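Local structure of SAM-dependent O-methyltransferase (Thermotoga maritima, 1O54) at residues A131-K145 with R165-E179. The protein probably catalyses the S-adenosyl-L-methionine-dependent methylation of N1 of adenosine 58 in tRNA, working as a homotetramer built from two dimers. Sequence-based numbering, arbitrary orientation.
Sequences ARAVGSSGKVFAYEK and RVTIKVRDISEGFDE
Parallel strands 139-143 and 166-169 pair here in the central sheet of the methyltransferase domain, with 166-169 the edge strand within this chain and the turns after both strands joining in. Five backbone hydrogen bonds join them, the first from Val140 N to Arg165 O (2.9 Å) and the last from Glu144 N to Lys169 O. Tyr143 is central on the face it shares with Phe141, Thr167 and Lys169. With CG anti to the carbonyl carbon (chi1 -73°), its ring lies between Lys169 CD on one face and the edge of Phe177 on the other, an edge-to-face pair with planes at 83°. The phenol oxygen makes a very short bond to Glu179 OE1 (2.5 Å), in the plane of the ring, and accepts from Asp178 N at 3.0 Å. With an alanine here, Glu179 OE1 and Asp178 N would probably lose their shared partner, and a gap would be likely to open between Lys169 and Phe177. Helix 147-159 links the strands in a beta-alpha-beta crossover of the Rossmann-like class I fold; Glu144 and Asp172, just past the strand ends, are predicted to bind S-adenosyl-L-methionine. Alongside Tyr143, Lys169 NZ makes salt bridges to Glu179 OE2 and Asp178 OD2, while Arg171 NH1 and NH2 each take one carboxylate oxygen of Asp178. Glu179 also lays CG over the centre of the Phe141 ring (3.9 Å to the centroid). On the face of Val140, Ala142 and Val166, Val166 fits CG1 against Ala142 CB and CG2 against Ala131 CB. At the far end the extended Arg165 lays its guanidinium over the Gly135-Ser136 peptide, sends NH1 in plane to Ala131 O (3.0 Å, 169° at the hydrogen) and offers NH2 to Glu112 of the second subunit.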
loop_
_atom_site.group_PDB
_atom_site.type_symbol
_atom_site.label_atom_id
_atom_site.label_comp_id
_atom_site.label_asym_id
_atom_site.label_seq_id
_atom_site.Cartn_x
_atom_site.Cartn_y
_atom_site.Cartn_z
ATOM N N ALA A 131 21.496 -14.200 -14.235
ATOM C CA ALA A 131 22.633 -14.289 -15.194
ATOM C C ALA A 131 23.363 -12.944 -15.296
ATOM O O ALA A 131 24.586 -12.903 -15.307
ATOM C CB ALA A 131 22.161 -14.719 -16.555
ATOM N N ARG A 132 22.627 -11.841 -15.388
ATOM C CA ARG A 132 23.274 -10.529 -15.429
ATOM C C ARG A 132 24.089 -10.318 -14.166
ATOM O O ARG A 132 25.244 -9.830 -14.231
ATOM C CB ARG A 132 22.260 -9.413 -15.583
ATOM C CG ARG A 132 21.755 -9.272 -16.972
ATOM C CD ARG A 132 21.052 -7.962 -17.159
ATOM N NE ARG A 132 20.842 -7.686 -18.562
ATOM C CZ ARG A 132 20.149 -6.631 -18.989
ATOM N NH1 ARG A 132 19.635 -5.794 -18.125
ATOM N NH2 ARG A 132 20.013 -6.426 -20.277
ATOM N N ALA A 133 23.530 -10.696 -13.022
ATOM C CA ALA A 133 24.168 -10.453 -11.753
ATOM C C ALA A 133 25.422 -11.285 -11.453
ATOM O O ALA A 133 26.270 -10.840 -10.683
ATOM C CB ALA A 133 23.170 -10.625 -10.615
ATOM N N VAL A 134 25.552 -12.484 -12.004
ATOM C CA VAL A 134 26.740 -13.312 -11.696
ATOM C C VAL A 134 27.988 -12.865 -12.471
ATOM O O VAL A 134 29.097 -13.377 -12.242
ATOM C CB VAL A 134 26.490 -14.816 -11.918
ATOM C CG1 VAL A 134 25.283 -15.343 -11.063
ATOM C CG2 VAL A 134 26.272 -15.111 -13.387
ATOM N N GLY A 135 27.800 -11.964 -13.440
ATOM C CA GLY A 135 28.909 -11.497 -14.260
ATOM C C GLY A 135 29.394 -12.530 -15.257
ATOM O O GLY A 135 28.846 -13.626 -15.374
ATOM N N SER A 136 30.431 -12.187 -16.013
ATOM C CA SER A 136 30.984 -13.147 -16.963
ATOM C C SER A 136 31.668 -14.353 -16.306
ATOM O O SER A 136 31.852 -15.389 -16.963
ATOM C CB SER A 136 31.987 -12.467 -17.910
ATOM O OG SER A 136 33.116 -11.995 -17.196
ATOM N N SER A 137 32.086 -14.211 -15.052
ATOM C CA SER A 137 32.838 -15.270 -14.346
ATOM C C SER A 137 32.003 -16.229 -13.468
ATOM O O SER A 137 32.520 -17.238 -12.960
ATOM C CB SER A 137 33.974 -14.640 -13.505
ATOM O OG SER A 137 33.479 -13.980 -12.330
ATOM N N GLY A 138 30.743 -15.887 -13.259
ATOM C CA GLY A 138 29.828 -16.698 -12.475
ATOM C C GLY A 138 29.050 -17.664 -13.353
ATOM O O GLY A 138 29.271 -17.757 -14.573
ATOM N N LYS A 139 28.097 -18.355 -12.740
ATOM C CA LYS A 139 27.279 -19.305 -13.468
ATOM C C LYS A 139 25.949 -19.520 -12.771
ATOM O O LYS A 139 25.908 -19.612 -11.523
ATOM C CB LYS A 139 27.978 -20.645 -13.561
ATOM C CG LYS A 139 27.363 -21.619 -14.567
ATOM C CD LYS A 139 27.464 -21.109 -16.017
ATOM C CE LYS A 139 28.866 -21.255 -16.589
ATOM N NZ LYS A 139 28.959 -21.040 -18.071
ATOM N N VAL A 140 24.893 -19.623 -13.579
ATOM C CA VAL A 140 23.570 -20.041 -13.122
ATOM C C VAL A 140 23.322 -21.464 -13.599
ATOM O O VAL A 140 23.393 -21.753 -14.793
ATOM C CB VAL A 140 22.461 -19.098 -13.624
ATOM C CG1 VAL A 140 21.099 -19.507 -13.065
ATOM C CG2 VAL A 140 22.802 -17.659 -13.219
ATOM N N PHE A 141 23.049 -22.347 -12.639
ATOM C CA PHE A 141 22.668 -23.746 -12.941
ATOM C C PHE A 141 21.153 -23.771 -12.862
ATOM O O PHE A 141 20.551 -23.685 -11.777
ATOM C CB PHE A 141 23.327 -24.694 -11.944
ATOM C CG PHE A 141 24.814 -24.544 -11.899
ATOM C CD1 PHE A 141 25.607 -25.155 -12.840
ATOM C CD2 PHE A 141 25.413 -23.744 -10.929
ATOM C CE1 PHE A 141 26.980 -25.013 -12.815
ATOM C CE2 PHE A 141 26.779 -23.575 -10.914
ATOM C CZ PHE A 141 27.565 -24.182 -11.849
ATOM N N ALA A 142 20.551 -23.837 -14.034
ATOM C CA ALA A 142 19.107 -23.689 -14.182
ATOM C C ALA A 142 18.443 -25.021 -14.468
ATOM O O ALA A 142 18.559 -25.563 -15.583
ATOM C CB ALA A 142 18.820 -22.670 -15.296
ATOM N N TYR A 143 17.751 -25.548 -13.462
ATOM C CA TYR A 143 17.137 -26.851 -13.572
ATOM C C TYR A 143 15.698 -26.699 -14.054
ATOM O O TYR A 143 14.886 -26.023 -13.417
ATOM C CB TYR A 143 17.168 -27.549 -12.235
ATOM C CG TYR A 143 18.527 -28.044 -11.818
ATOM C CD1 TYR A 143 19.515 -27.181 -11.396
ATOM C CD2 TYR A 143 18.792 -29.413 -11.761
ATOM C CE1 TYR A 143 20.765 -27.668 -10.979
ATOM C CE2 TYR A 143 20.023 -29.902 -11.363
ATOM C CZ TYR A 143 21.001 -29.031 -10.979
ATOM O OH TYR A 143 22.222 -29.529 -10.575
ATOM N N GLU A 144 15.400 -27.329 -15.169
ATOM C CA GLU A 144 14.075 -27.280 -15.759
ATOM C C GLU A 144 13.785 -28.574 -16.440
ATOM O O GLU A 144 14.234 -28.785 -17.557
ATOM C CB GLU A 144 13.990 -26.162 -16.766
ATOM C CG GLU A 144 12.656 -26.040 -17.473
ATOM C CD GLU A 144 11.522 -25.861 -16.513
ATOM O OE1 GLU A 144 11.312 -24.713 -16.022
ATOM O OE2 GLU A 144 10.854 -26.879 -16.219
ATOM N N LYS A 145 13.035 -29.413 -15.758
ATOM C CA LYS A 145 12.664 -30.737 -16.272
ATOM C C LYS A 145 11.664 -30.678 -17.438
ATOM O O LYS A 145 11.507 -31.656 -18.168
ATOM C CB LYS A 145 12.073 -31.590 -15.136
ATOM C CG LYS A 145 10.777 -31.035 -14.537
ATOM C CD LYS A 145 10.253 -31.918 -13.411
ATOM C CE LYS A 145 9.131 -31.224 -12.669
ATOM N NZ LYS A 145 8.505 -32.107 -11.628
ATOM N N ARG A 165 26.199 -17.666 -19.670
ATOM C CA ARG A 165 26.260 -17.635 -18.208
ATOM C C ARG A 165 25.309 -18.615 -17.529
ATOM O O ARG A 165 25.294 -18.702 -16.298
ATOM C CB ARG A 165 25.934 -16.227 -17.710
ATOM C CG ARG A 165 26.826 -15.135 -18.251
ATOM C CD ARG A 165 26.447 -13.800 -17.727
ATOM N NE ARG A 165 27.342 -12.760 -18.232
ATOM C CZ ARG A 165 27.425 -11.545 -17.711
ATOM N NH1 ARG A 165 26.653 -11.199 -16.684
ATOM N NH2 ARG A 165 28.296 -10.689 -18.225
ATOM N N VAL A 166 24.584 -19.410 -18.313
ATOM C CA VAL A 166 23.544 -20.269 -17.789
ATOM C C VAL A 166 23.708 -21.668 -18.343
ATOM O O VAL A 166 23.799 -21.862 -19.556
ATOM C CB VAL A 166 22.127 -19.755 -18.139
ATOM C CG1 VAL A 166 21.053 -20.613 -17.517
ATOM C CG2 VAL A 166 21.979 -18.294 -17.678
ATOM N N THR A 167 23.788 -22.634 -17.437
ATOM C CA THR A 167 23.778 -24.051 -17.778
ATOM C C THR A 167 22.373 -24.572 -17.514
ATOM O O THR A 167 21.985 -24.815 -16.369
ATOM C CB THR A 167 24.823 -24.805 -16.936
ATOM O OG1 THR A 167 26.130 -24.277 -17.198
ATOM C CG2 THR A 167 24.896 -26.286 -17.298
ATOM N N ILE A 168 21.604 -24.747 -18.574
ATOM C CA ILE A 168 20.246 -25.289 -18.463
ATOM C C ILE A 168 20.294 -26.795 -18.412
ATOM O O ILE A 168 20.829 -27.423 -19.353
ATOM C CB ILE A 168 19.364 -24.831 -19.653
ATOM C CG1 ILE A 168 19.265 -23.307 -19.682
ATOM C CG2 ILE A 168 17.968 -25.416 -19.534
ATOM C CD1 ILE A 168 18.782 -22.742 -21.001
ATOM N N LYS A 169 19.759 -27.369 -17.318
ATOM C CA LYS A 169 19.820 -28.787 -17.046
ATOM C C LYS A 169 18.418 -29.364 -17.042
ATOM O O LYS A 169 17.575 -28.960 -16.216
ATOM C CB LYS A 169 20.545 -29.026 -15.707
ATOM C CG LYS A 169 21.961 -28.460 -15.736
ATOM C CD LYS A 169 22.715 -28.588 -14.395
ATOM C CE LYS A 169 22.937 -29.999 -13.987
ATOM N NZ LYS A 169 24.160 -30.122 -13.111
ATOM N N VAL A 170 18.129 -30.274 -17.985
ATOM C CA VAL A 170 16.803 -30.814 -18.063
ATOM C C VAL A 170 16.794 -31.995 -17.136
ATOM O O VAL A 170 17.021 -33.123 -17.538
ATOM C CB VAL A 170 16.384 -31.210 -19.486
ATOM C CG1 VAL A 170 14.956 -31.714 -19.478
ATOM C CG2 VAL A 170 16.544 -30.024 -20.425
ATOM N N ARG A 171 16.570 -31.690 -15.866
ATOM C CA ARG A 171 16.800 -32.620 -14.781
ATOM C C ARG A 171 15.739 -32.438 -13.723
ATOM O O ARG A 171 15.402 -31.308 -13.371
ATOM C CB ARG A 171 18.163 -32.351 -14.157
ATOM C CG ARG A 171 19.362 -32.735 -15.011
ATOM C CD ARG A 171 19.701 -34.208 -14.962
ATOM N NE ARG A 171 19.946 -34.594 -13.582
ATOM C CZ ARG A 171 21.080 -34.358 -12.917
ATOM N NH1 ARG A 171 22.126 -33.860 -13.542
ATOM N NH2 ARG A 171 21.188 -34.701 -11.629
ATOM N N ASP A 172 15.251 -33.560 -13.189
ATOM C CA ASP A 172 14.291 -33.542 -12.080
ATOM C C ASP A 172 15.013 -33.278 -10.751
ATOM O O ASP A 172 15.976 -33.950 -10.431
ATOM C CB ASP A 172 13.596 -34.893 -12.014
ATOM C CG ASP A 172 12.329 -34.860 -11.194
ATOM O OD1 ASP A 172 12.208 -34.008 -10.278
ATOM O OD2 ASP A 172 11.399 -35.658 -11.402
ATOM N N ILE A 173 14.543 -32.310 -9.982
ATOM C CA ILE A 173 15.248 -31.902 -8.764
ATOM C C ILE A 173 14.905 -32.768 -7.544
ATOM O O ILE A 173 15.492 -32.593 -6.479
ATOM C CB ILE A 173 15.007 -30.403 -8.462
ATOM C CG1 ILE A 173 13.523 -30.095 -8.227
ATOM C CG2 ILE A 173 15.504 -29.558 -9.619
ATOM C CD1 ILE A 173 13.275 -28.725 -7.646
ATOM N N SER A 174 13.994 -33.730 -7.718
ATOM C CA SER A 174 13.639 -34.668 -6.650
ATOM C C SER A 174 14.836 -35.490 -6.176
ATOM O O SER A 174 14.881 -35.892 -5.027
ATOM C CB SER A 174 12.508 -35.594 -7.125
ATOM O OG SER A 174 11.357 -34.795 -7.350
ATOM N N GLU A 175 15.797 -35.726 -7.065
ATOM C CA GLU A 175 17.034 -36.447 -6.718
ATOM C C GLU A 175 18.162 -35.529 -6.172
ATOM O O GLU A 175 19.300 -35.990 -5.972
ATOM C CB GLU A 175 17.561 -37.134 -7.966
ATOM N N GLY A 176 17.855 -34.250 -5.963
ATOM C CA GLY A 176 18.839 -33.294 -5.463
ATOM C C GLY A 176 19.612 -32.614 -6.588
ATOM O O GLY A 176 19.515 -32.997 -7.757
ATOM N N PHE A 177 20.339 -31.563 -6.234
ATOM C CA PHE A 177 21.174 -30.837 -7.156
ATOM C C PHE A 177 22.571 -31.440 -7.227
ATOM O O PHE A 177 23.063 -32.028 -6.239
ATOM C CB PHE A 177 21.236 -29.370 -6.720
ATOM C CG PHE A 177 19.881 -28.741 -6.594
ATOM C CD1 PHE A 177 19.285 -28.581 -5.367
ATOM C CD2 PHE A 177 19.184 -28.341 -7.726
ATOM C CE1 PHE A 177 18.020 -28.020 -5.255
ATOM C CE2 PHE A 177 17.908 -27.818 -7.618
ATOM C CZ PHE A 177 17.333 -27.635 -6.383
ATOM N N ASP A 178 23.225 -31.308 -8.376
ATOM C CA ASP A 178 24.574 -31.817 -8.528
ATOM C C ASP A 178 25.618 -30.953 -7.818
ATOM O O ASP A 178 26.695 -31.462 -7.443
ATOM C CB ASP A 178 24.969 -31.870 -9.998
ATOM C CG ASP A 178 24.117 -32.811 -10.802
ATOM O OD1 ASP A 178 23.568 -33.790 -10.235
ATOM O OD2 ASP A 178 23.961 -32.659 -12.032
ATOM N N GLU A 179 25.317 -29.669 -7.689
ATOM C CA GLU A 179 26.271 -28.683 -7.212
ATOM C C GLU A 179 26.197 -28.597 -5.693
ATOM O O GLU A 179 25.107 -28.696 -5.097
ATOM C CB GLU A 179 25.983 -27.312 -7.791
ATOM C CG GLU A 179 26.050 -27.225 -9.301
ATOM C CD GLU A 179 24.856 -27.866 -10.010
ATOM O OE1 GLU A 179 23.755 -27.983 -9.418
ATOM O OE2 GLU A 179 25.027 -28.219 -11.187
HETATM O O HOH W 1 27.233 -23.049 -19.465
HETATM O O HOH W 2 10.242 -32.396 -9.428
HETATM O O HOH W 3 13.322 -29.757 -12.612
#